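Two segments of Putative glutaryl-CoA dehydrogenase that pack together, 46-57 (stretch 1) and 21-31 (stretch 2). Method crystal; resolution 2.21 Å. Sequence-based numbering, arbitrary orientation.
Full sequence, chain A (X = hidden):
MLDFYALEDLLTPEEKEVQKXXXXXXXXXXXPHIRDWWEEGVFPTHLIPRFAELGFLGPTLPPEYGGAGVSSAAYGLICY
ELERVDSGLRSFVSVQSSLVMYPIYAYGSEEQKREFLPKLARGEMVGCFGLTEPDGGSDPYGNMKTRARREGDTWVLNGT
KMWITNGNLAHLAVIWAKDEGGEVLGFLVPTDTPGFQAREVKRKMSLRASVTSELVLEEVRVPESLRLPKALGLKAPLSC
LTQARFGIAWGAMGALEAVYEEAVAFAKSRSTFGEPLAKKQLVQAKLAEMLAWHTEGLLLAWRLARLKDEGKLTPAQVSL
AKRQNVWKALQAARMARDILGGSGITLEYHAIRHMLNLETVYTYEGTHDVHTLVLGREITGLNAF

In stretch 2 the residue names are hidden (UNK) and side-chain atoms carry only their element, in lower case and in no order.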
# COMPACT_ATOMS: atom_id res chain seq x y z
N HIS A 46 8.60 -26.91 30.92
CA HIS A 46 7.74 -28.02 31.34
C HIS A 46 6.71 -28.39 30.26
O HIS A 46 5.94 -29.33 30.43
CB HIS A 46 6.97 -27.63 32.59
CG HIS A 46 6.00 -26.51 32.35
ND1 HIS A 46 4.65 -26.64 32.58
CD2 HIS A 46 6.18 -25.28 31.84
CE1 HIS A 46 4.04 -25.51 32.22
NE2 HIS A 46 4.95 -24.67 31.77
N LEU A 47 6.68 -27.64 29.17
CA LEU A 47 5.71 -27.97 28.16
C LEU A 47 6.38 -28.83 27.09
O LEU A 47 5.68 -29.45 26.29
CB LEU A 47 5.13 -26.68 27.63
CG LEU A 47 3.60 -26.46 27.69
CD1 LEU A 47 2.96 -27.04 28.98
CD2 LEU A 47 3.34 -24.94 27.67
N ILE A 48 7.71 -28.86 27.09
CA ILE A 48 8.43 -29.67 26.12
C ILE A 48 8.04 -31.16 26.28
O ILE A 48 7.80 -31.85 25.29
CB ILE A 48 9.92 -29.50 26.31
CG1 ILE A 48 10.27 -28.04 26.03
CG2 ILE A 48 10.68 -30.46 25.42
CD1 ILE A 48 11.63 -27.66 26.44
N PRO A 49 8.01 -31.65 27.52
CA PRO A 49 7.62 -33.06 27.63
C PRO A 49 6.17 -33.24 27.15
O PRO A 49 5.83 -34.29 26.58
CB PRO A 49 7.79 -33.38 29.13
CG PRO A 49 8.34 -32.09 29.75
CD PRO A 49 8.90 -31.28 28.63
N ARG A 50 5.32 -32.23 27.33
CA ARG A 50 3.92 -32.34 26.89
C ARG A 50 3.90 -32.41 25.34
O ARG A 50 3.15 -33.19 24.78
CB ARG A 50 3.08 -31.14 27.33
CG ARG A 50 2.96 -31.07 28.85
CD ARG A 50 2.31 -32.31 29.45
NE ARG A 50 0.89 -32.32 29.18
CZ ARG A 50 0.29 -33.13 28.30
NH1 ARG A 50 1.01 -34.01 27.60
NH2 ARG A 50 -1.02 -33.04 28.11
N PHE A 51 4.70 -31.58 24.66
CA PHE A 51 4.73 -31.59 23.18
C PHE A 51 5.20 -32.95 22.72
O PHE A 51 4.71 -33.46 21.72
CB PHE A 51 5.71 -30.57 22.61
CG PHE A 51 5.39 -29.15 22.91
CD1 PHE A 51 4.13 -28.75 23.31
CD2 PHE A 51 6.38 -28.19 22.78
CE1 PHE A 51 3.88 -27.40 23.58
CE2 PHE A 51 6.12 -26.86 23.03
CZ PHE A 51 4.89 -26.47 23.44
N ALA A 52 6.20 -33.48 23.42
CA ALA A 52 6.77 -34.79 23.07
C ALA A 52 5.66 -35.82 23.15
O ALA A 52 5.45 -36.60 22.23
CB ALA A 52 7.89 -35.14 24.03
N GLU A 53 4.92 -35.79 24.25
CA GLU A 53 3.81 -36.72 24.45
C GLU A 53 2.71 -36.60 23.41
O GLU A 53 2.02 -37.58 23.11
CB GLU A 53 3.23 -36.51 25.84
CG GLU A 53 3.91 -37.33 26.89
CD GLU A 53 4.01 -36.61 28.22
OE1 GLU A 53 3.04 -35.91 28.59
OE2 GLU A 53 5.05 -36.74 28.89
N LEU A 54 2.53 -35.41 22.85
CA LEU A 54 1.50 -35.22 21.84
C LEU A 54 2.03 -35.51 20.45
O LEU A 54 1.27 -35.51 19.48
CB LEU A 54 0.93 -33.81 21.88
CG LEU A 54 -0.10 -33.61 22.99
CD1 LEU A 54 0.56 -33.41 24.35
CD2 LEU A 54 -0.94 -32.42 22.64
N GLY A 55 3.33 -35.77 20.37
CA GLY A 55 3.95 -36.07 19.08
C GLY A 55 4.25 -34.86 18.24
O GLY A 55 4.39 -34.97 17.02
N PHE A 56 4.36 -33.70 18.89
CA PHE A 56 4.66 -32.44 18.23
C PHE A 56 6.09 -32.38 17.80
O PHE A 56 6.47 -31.50 17.03
CB PHE A 56 4.49 -31.28 19.18
CG PHE A 56 3.08 -30.91 19.42
CD1 PHE A 56 2.04 -31.60 18.82
CD2 PHE A 56 2.79 -29.82 20.25
CE1 PHE A 56 0.74 -31.22 19.02
CE2 PHE A 56 1.47 -29.42 20.47
CZ PHE A 56 0.45 -30.12 19.85
N LEU A 57 6.92 -33.27 18.32
CA LEU A 57 8.31 -33.18 17.97
C LEU A 57 8.72 -34.07 16.83
O LEU A 57 8.85 -35.31 16.98
CB LEU A 57 9.10 -33.47 19.21
CG LEU A 57 9.34 -32.23 20.11
CD1 LEU A 57 8.17 -31.19 20.10
CD2 LEU A 57 9.54 -32.74 21.55
N UNK A 21 -6.98 -31.95 18.90
CA UNK A 21 -6.29 -32.27 20.15
C UNK A 21 -5.26 -31.21 20.50
O UNK A 21 -5.12 -30.84 21.68
c UNK A 21 -5.59 -33.60 20.00
N UNK A 22 -4.53 -30.72 19.50
CA UNK A 22 -3.48 -29.74 19.71
C UNK A 22 -4.13 -28.52 20.39
O UNK A 22 -3.61 -28.00 21.38
c UNK A 22 -2.89 -29.32 18.39
N UNK A 23 -5.28 -28.04 19.87
CA UNK A 23 -5.97 -26.87 20.42
C UNK A 23 -6.47 -27.23 21.84
O UNK A 23 -6.39 -26.38 22.73
n UNK A 23 -7.95 -23.09 15.82
c UNK A 23 -8.90 -24.56 19.06
c UNK A 23 -7.16 -26.49 19.50
c UNK A 23 -8.02 -25.36 20.07
n UNK A 23 -9.89 -22.81 17.03
n UNK A 23 -8.19 -24.17 17.85
c UNK A 23 -8.67 -23.35 16.90
N UNK A 24 -6.97 -28.44 22.09
CA UNK A 24 -7.43 -28.75 23.45
C UNK A 24 -6.25 -28.68 24.43
O UNK A 24 -6.35 -28.07 25.48
n UNK A 24 -8.84 -33.67 22.59
n UNK A 24 -10.39 -33.83 20.89
c UNK A 24 -8.02 -30.17 23.55
c UNK A 24 -10.16 -31.44 23.67
c UNK A 24 -9.95 -33.24 22.00
c UNK A 24 -9.50 -30.14 23.26
n UNK A 24 -10.59 -32.19 22.50
N UNK A 25 -5.13 -29.32 24.09
CA UNK A 25 -3.98 -29.28 24.97
C UNK A 25 -3.50 -27.86 25.24
O UNK A 25 -3.45 -27.44 26.39
c UNK A 25 -0.63 -29.34 23.76
c UNK A 25 -2.89 -30.14 24.38
c UNK A 25 -1.52 -29.73 24.74
c UNK A 25 -1.11 -29.72 26.08
c UNK A 25 1.06 -28.91 25.43
c UNK A 25 0.66 -28.93 24.09
c UNK A 25 0.19 -29.30 26.42
N UNK A 26 -3.21 -27.12 24.17
CA UNK A 26 -2.71 -25.75 24.31
C UNK A 26 -3.60 -24.76 25.00
O UNK A 26 -3.14 -23.77 25.59
c UNK A 26 0.06 -25.35 22.99
c UNK A 26 -2.40 -25.20 22.95
c UNK A 26 -1.22 -25.90 22.36
c UNK A 26 -1.28 -25.66 20.87
N UNK A 27 -4.89 -25.01 24.86
CA UNK A 27 -5.90 -24.13 25.39
C UNK A 27 -6.10 -24.29 26.86
O UNK A 27 -6.52 -23.35 27.55
c UNK A 27 -8.15 -23.29 24.73
c UNK A 27 -8.74 -23.07 23.37
c UNK A 27 -7.20 -24.43 24.68
o UNK A 27 -9.55 -23.90 22.91
o UNK A 27 -8.37 -22.07 22.74
N UNK A 28 -5.84 -25.47 27.39
CA UNK A 28 -6.04 -25.60 28.79
C UNK A 28 -4.69 -25.49 29.49
O UNK A 28 -4.62 -25.07 30.65
c UNK A 28 -6.73 -26.91 29.12
c UNK A 28 -6.05 -29.88 31.35
n UNK A 28 -6.74 -30.10 32.65
c UNK A 28 -5.86 -27.94 29.77
c UNK A 28 -6.77 -28.72 30.69
N UNK A 29 -3.61 -25.83 28.79
CA UNK A 29 -2.29 -25.82 29.41
C UNK A 29 -1.35 -24.67 29.09
O UNK A 29 -0.41 -24.45 29.84
o UNK A 29 -1.84 -30.54 29.57
c UNK A 29 -1.93 -28.22 30.11
c UNK A 29 -1.17 -29.52 29.83
o UNK A 29 0.09 -29.52 29.86
c UNK A 29 -1.58 -27.13 29.13
N UNK A 30 -1.57 -23.96 27.98
CA UNK A 30 -0.64 -22.89 27.63
C UNK A 30 -1.25 -21.49 27.47
O UNK A 30 -0.69 -20.52 27.98
c UNK A 30 0.14 -23.25 26.36
N UNK A 31 -2.39 -21.38 26.79
CA UNK A 31 -2.96 -20.05 26.60
C UNK A 31 -3.26 -19.34 27.92
O UNK A 31 -3.06 -18.14 28.04
c UNK A 31 -4.21 -20.10 25.73
c UNK A 31 -5.88 -18.30 25.59
c UNK A 31 -4.53 -18.75 25.08
c UNK A 31 -4.51 -18.86 23.57

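Position 21 carries a single side-chain carbon, the mark of alanine. The CA-to-CB bond of Ala-21 points toward stretch 1, yet the methyl stays 5.5 Å away at its nearest and makes no real contact. Position 22 also has one carbon, its CB, lying 3.7 Å from Phe-56 CZ; it too is alanine. So small a side chain as that of Ala-22 lets the Phe-56 ring come close to the helix.

Position 23 shows three carbons, a nitrogen, and a carbon bearing two more nitrogens, a guanidinium on a long arm. This is arginine. The CA-to-CB bond of Arg-23 points away from stretch 1, and its guanidinium nitrogens are hydrogen-bonded elsewhere in the structure. Position 24 repeats the same pattern and is again arginine; the CA-to-CB bond of Arg-24 points sideways, and the residue is exposed, where a charged group is readily solvated.

At position 25 one carbon leads to a ring of six carbons with no heteroatom and no hydroxyl oxygen. The ring touches Leu-47, Arg-50, Phe-51, Leu-54 and Phe-56, and the residue is phenylalanine. A flat, wholly apolar group suits this buried place. CD1 of Leu-54 sits over one face of the Phe-25 ring, 4.2 Å from its centroid in a CH-pi contact. The Phe-51 ring meets it rim to rim, with Phe-51 CD1 3.6 Å from Phe-25 CE2 and the planes at 82°, while the Phe-56 ring approaches obliquely, its centroid 5.9 Å from that of Phe-25.

Position 26 has four carbons, forked at the second, with a terminal carbon near the Phe-51 ring: leucine. The CA-to-CB bond of Leu-26 points sideways, but the end of the side chain comes nearer, bringing CD2 to 4.4 Å from Phe-51 CE1. Position 27 has three carbons, the third carrying two oxygens, which makes it glutamate; Glu-27 is exposed and out of reach of stretch 1. Position 28, four carbons in a row ending in nitrogen, is lysine, and Lys-28 is likewise exposed and makes no contact; at such exposed sites charged groups are at home.

Position 29 has three carbons, the third carrying two oxygens that face the guanidinium of Arg-50; the length makes it glutamate. Glu-29 OE2 accepts from Arg-50 NE at 3.0 Å and Glu-29 OE1 from Arg-50 NH2 at 3.0 Å, so the salt bridge engages both carboxylate oxygens, and the carboxylate supplies the opposite charge. Position 30 has one carbon, its CB, packed 3.8 Å from Leu-47 CD2, and is alanine; the small methyl of Ala-30 suits this buried spot as the chain leaves helical geometry. Position 31, four carbons forked at the second, is leucine, and Leu-31 lies beyond reach of stretch 1.

The two helices run nearly antiparallel, at 163°, with axes 11.6 Å apart at closest approach, a spacing that leaves room for the Phe-25 ring. That ring forms the apolar centre, while Ala-22 and Ala-30 add contacts to Phe-56 and Leu-47, which the ring also touches. Arg-50 joins the two kinds of contact: its guanidinium has Phe-25 CD1 over one face and Glu-29 at its edge, and its NH1 also bridges to Glu-53 OE1 within its own helix.

Stretch 2 21-31: AARRFLEKEAL
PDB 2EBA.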